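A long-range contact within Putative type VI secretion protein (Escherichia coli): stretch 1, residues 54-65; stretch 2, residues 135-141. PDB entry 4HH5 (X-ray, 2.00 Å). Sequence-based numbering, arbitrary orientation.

Stretch 1, residues 54-65: DLTVLGRRYDWD
Stretch 2 135-141: WPLLTLS

No direct hydrogen bond joins these two stretches; their polar link is a single water, set beside a tryptophan laid flat on a proline. The water accepts from Trp 64 NE1 at 2.9 Å and donates to Thr 139 OG1 at 2.7 Å, bridging a pair that stand 4.0 Å apart, NE1 to OG1, too far to bond directly. Thr 139 (chi1 p, 64°) in turn gives its OG1 proton to Pro 136 O at 2.6 Å.

In stretch 1, Asp 54 to Arg 61 are helical, with i to i+4 bonds; Tyr 62 is the first residue to leave helical phi/psi (-99/13), Asp 63 takes left-handed angles (50/49), and Trp 64 turns extended (-72/146) while its N still bonds Gly 59 O at 2.9 Å. Stretch 2 carries a 3-10 segment through Leu 138; Leu 140 then extends (-95/139). Trp 64 CA lies 6.6 Å from Pro 136 CA, and Leu 55 CA 8.3 Å from Leu 137 CA.

Trp 64 (chi1 m, chi2 -6°) points toward stretch 2. Pro 136 CB sits 3.8 Å from the centroid of the Trp 64 five-membered ring, 12° off the normal, a CH-pi contact in which a slightly positive C-H meets the electron-rich indole face; Leu 137 CD1 meets Trp 64 CZ3 at 4.0 Å. Leu 140 (m, t) is shared: its CD2 lies 4.0 Å from the Tyr 62 ring centroid, over the face (Tyr chi1 m, chi2 -76°), and its CD1 4.1 Å from Leu 58 CD2 and Trp 64 CZ2, near the Tyr 62 ring as well. Leu 55 (m, t) starts sideways but brings CD2 within 4.2 Å of Leu 137 CD2 (m, p). These methyls cannot hydrogen-bond and gain by leaving water together. The rule is apolar packing around one water-satisfied indole; the stretches bury 353 Å² between them, both sides summed.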

# COMPACT_ATOMS: atom_id res chain seq x y z
N ASP A 54 -8.07 1.49 5.50
CA ASP A 54 -8.08 0.16 6.10
C ASP A 54 -6.96 -0.07 7.10
O ASP A 54 -7.22 -0.63 8.16
CB ASP A 54 -8.15 -0.97 5.05
CG ASP A 54 -9.30 -0.87 4.05
OD1 ASP A 54 -10.33 -0.25 4.39
OD2 ASP A 54 -9.20 -1.47 2.97
N LEU A 55 -5.73 0.40 6.79
CA LEU A 55 -4.56 0.25 7.66
C LEU A 55 -4.76 0.88 9.03
O LEU A 55 -4.45 0.25 10.05
CB LEU A 55 -3.30 0.83 7.01
CG LEU A 55 -2.67 0.08 5.84
CD1 LEU A 55 -1.51 0.88 5.27
CD2 LEU A 55 -2.14 -1.30 6.28
N THR A 56 -5.25 2.14 9.06
CA THR A 56 -5.53 2.90 10.29
C THR A 56 -6.60 2.22 11.13
O THR A 56 -6.44 2.12 12.35
CB THR A 56 -5.88 4.36 9.95
OG1 THR A 56 -4.75 4.94 9.29
CG2 THR A 56 -6.24 5.19 11.19
N VAL A 57 -7.68 1.73 10.49
CA VAL A 57 -8.78 1.02 11.16
C VAL A 57 -8.24 -0.25 11.87
O VAL A 57 -8.58 -0.50 13.03
CB VAL A 57 -9.94 0.71 10.17
CG1 VAL A 57 -10.97 -0.26 10.77
CG2 VAL A 57 -10.63 2.01 9.73
N LEU A 58 -7.40 -1.02 11.17
CA LEU A 58 -6.80 -2.24 11.71
C LEU A 58 -5.83 -1.93 12.85
O LEU A 58 -5.90 -2.59 13.90
CB LEU A 58 -6.13 -3.06 10.59
CG LEU A 58 -7.10 -3.62 9.54
CD1 LEU A 58 -6.35 -4.11 8.32
CD2 LEU A 58 -7.99 -4.71 10.10
N GLY A 59 -5.02 -0.88 12.69
CA GLY A 59 -4.09 -0.39 13.70
C GLY A 59 -4.80 -0.01 14.99
O GLY A 59 -4.35 -0.37 16.08
N ARG A 60 -5.94 0.69 14.86
CA ARG A 60 -6.77 1.09 15.99
C ARG A 60 -7.40 -0.14 16.66
O ARG A 60 -7.32 -0.28 17.88
CB ARG A 60 -7.84 2.11 15.54
CG ARG A 60 -8.80 2.52 16.67
CD ARG A 60 -9.65 3.73 16.33
NE ARG A 60 -10.66 3.43 15.32
CZ ARG A 60 -10.63 3.89 14.07
NH1 ARG A 60 -9.64 4.68 13.67
NH2 ARG A 60 -11.60 3.57 13.22
N ARG A 61 -7.99 -1.05 15.86
CA ARG A 61 -8.62 -2.26 16.38
C ARG A 61 -7.64 -3.19 17.14
O ARG A 61 -8.00 -3.74 18.19
CB ARG A 61 -9.30 -3.05 15.25
CG ARG A 61 -10.09 -4.24 15.75
CD ARG A 61 -11.56 -4.06 15.47
NE ARG A 61 -12.43 -4.79 16.39
CZ ARG A 61 -12.67 -6.09 16.33
NH1 ARG A 61 -13.49 -6.66 17.20
NH2 ARG A 61 -12.07 -6.84 15.41
N TYR A 62 -6.44 -3.39 16.58
CA TYR A 62 -5.43 -4.29 17.13
C TYR A 62 -4.35 -3.62 17.96
O TYR A 62 -3.35 -4.26 18.30
CB TYR A 62 -4.90 -5.23 16.05
CG TYR A 62 -6.00 -6.13 15.54
CD1 TYR A 62 -6.44 -7.22 16.30
CD2 TYR A 62 -6.69 -5.83 14.37
CE1 TYR A 62 -7.50 -8.01 15.87
CE2 TYR A 62 -7.76 -6.61 13.94
CZ TYR A 62 -8.17 -7.69 14.70
OH TYR A 62 -9.22 -8.47 14.28
N ASP A 63 -4.57 -2.35 18.31
CA ASP A 63 -3.71 -1.54 19.16
C ASP A 63 -2.24 -1.53 18.75
O ASP A 63 -1.35 -1.74 19.57
CB ASP A 63 -3.91 -1.88 20.65
CG ASP A 63 -3.51 -0.75 21.57
OD1 ASP A 63 -3.84 0.42 21.26
OD2 ASP A 63 -2.85 -1.03 22.59
N TRP A 64 -1.99 -1.31 17.46
CA TRP A 64 -0.63 -1.20 16.95
C TRP A 64 -0.04 0.11 17.44
O TRP A 64 -0.78 1.10 17.59
CB TRP A 64 -0.62 -1.18 15.42
CG TRP A 64 -1.11 -2.43 14.74
CD1 TRP A 64 -1.45 -3.62 15.32
CD2 TRP A 64 -1.28 -2.61 13.33
NE1 TRP A 64 -1.84 -4.52 14.36
CE2 TRP A 64 -1.75 -3.92 13.13
CE3 TRP A 64 -1.12 -1.76 12.22
CZ2 TRP A 64 -2.06 -4.42 11.86
CZ3 TRP A 64 -1.45 -2.25 10.96
CH2 TRP A 64 -1.88 -3.57 10.79
N ASP A 65 1.27 0.12 17.70
CA ASP A 65 1.93 1.37 18.07
C ASP A 65 2.19 2.05 16.71
O ASP A 65 3.18 1.74 16.05
CB ASP A 65 3.22 1.10 18.86
CG ASP A 65 4.02 2.35 19.24
OD1 ASP A 65 3.64 3.46 18.79
OD2 ASP A 65 5.04 2.21 19.91
N TRP A 135 6.66 -4.79 11.12
CA TRP A 135 6.24 -6.08 11.68
C TRP A 135 4.74 -6.17 12.09
O TRP A 135 4.17 -7.24 11.85
CB TRP A 135 7.19 -6.58 12.79
CG TRP A 135 7.15 -5.75 14.04
CD1 TRP A 135 8.00 -4.74 14.39
CD2 TRP A 135 6.20 -5.86 15.11
NE1 TRP A 135 7.63 -4.21 15.60
CE2 TRP A 135 6.51 -4.86 16.05
CE3 TRP A 135 5.07 -6.68 15.33
CZ2 TRP A 135 5.74 -4.66 17.21
CZ3 TRP A 135 4.30 -6.46 16.46
CH2 TRP A 135 4.64 -5.47 17.39
N PRO A 136 4.04 -5.11 12.63
CA PRO A 136 2.61 -5.27 12.97
C PRO A 136 1.70 -5.59 11.78
O PRO A 136 0.71 -6.30 11.93
CB PRO A 136 2.23 -3.92 13.59
CG PRO A 136 3.55 -3.34 14.07
CD PRO A 136 4.51 -3.75 12.99
N LEU A 137 2.07 -5.09 10.59
CA LEU A 137 1.35 -5.30 9.33
C LEU A 137 1.38 -6.78 8.92
O LEU A 137 0.52 -7.22 8.16
CB LEU A 137 1.98 -4.41 8.24
CG LEU A 137 1.58 -2.91 8.23
CD1 LEU A 137 2.25 -2.12 9.35
CD2 LEU A 137 1.93 -2.26 6.91
N LEU A 138 2.34 -7.56 9.43
CA LEU A 138 2.50 -8.99 9.14
C LEU A 138 1.80 -9.91 10.15
O LEU A 138 1.88 -11.14 10.02
CB LEU A 138 4.00 -9.35 9.03
CG LEU A 138 4.87 -8.48 8.09
CD1 LEU A 138 6.32 -8.91 8.14
CD2 LEU A 138 4.35 -8.51 6.65
N THR A 139 1.12 -9.33 11.16
CA THR A 139 0.46 -10.10 12.23
C THR A 139 -0.87 -10.73 11.87
O THR A 139 -1.22 -11.76 12.45
CB THR A 139 0.41 -9.33 13.57
OG1 THR A 139 -0.39 -8.16 13.42
CG2 THR A 139 1.80 -8.98 14.11
N LEU A 140 -1.64 -10.12 10.95
CA LEU A 140 -2.94 -10.66 10.54
C LEU A 140 -2.76 -11.49 9.28
O LEU A 140 -1.99 -11.13 8.41
CB LEU A 140 -3.96 -9.52 10.28
CG LEU A 140 -4.27 -8.58 11.46
CD1 LEU A 140 -4.84 -7.26 10.96
CD2 LEU A 140 -5.21 -9.23 12.47
N SER A 141 -3.44 -12.64 9.21
CA SER A 141 -3.40 -13.50 8.03
C SER A 141 -4.42 -12.99 7.00
O SER A 141 -5.30 -12.20 7.36
CB SER A 141 -3.75 -14.93 8.42
OG SER A 141 -5.11 -14.99 8.81
O HOH W 1 -2.63 -7.31 14.73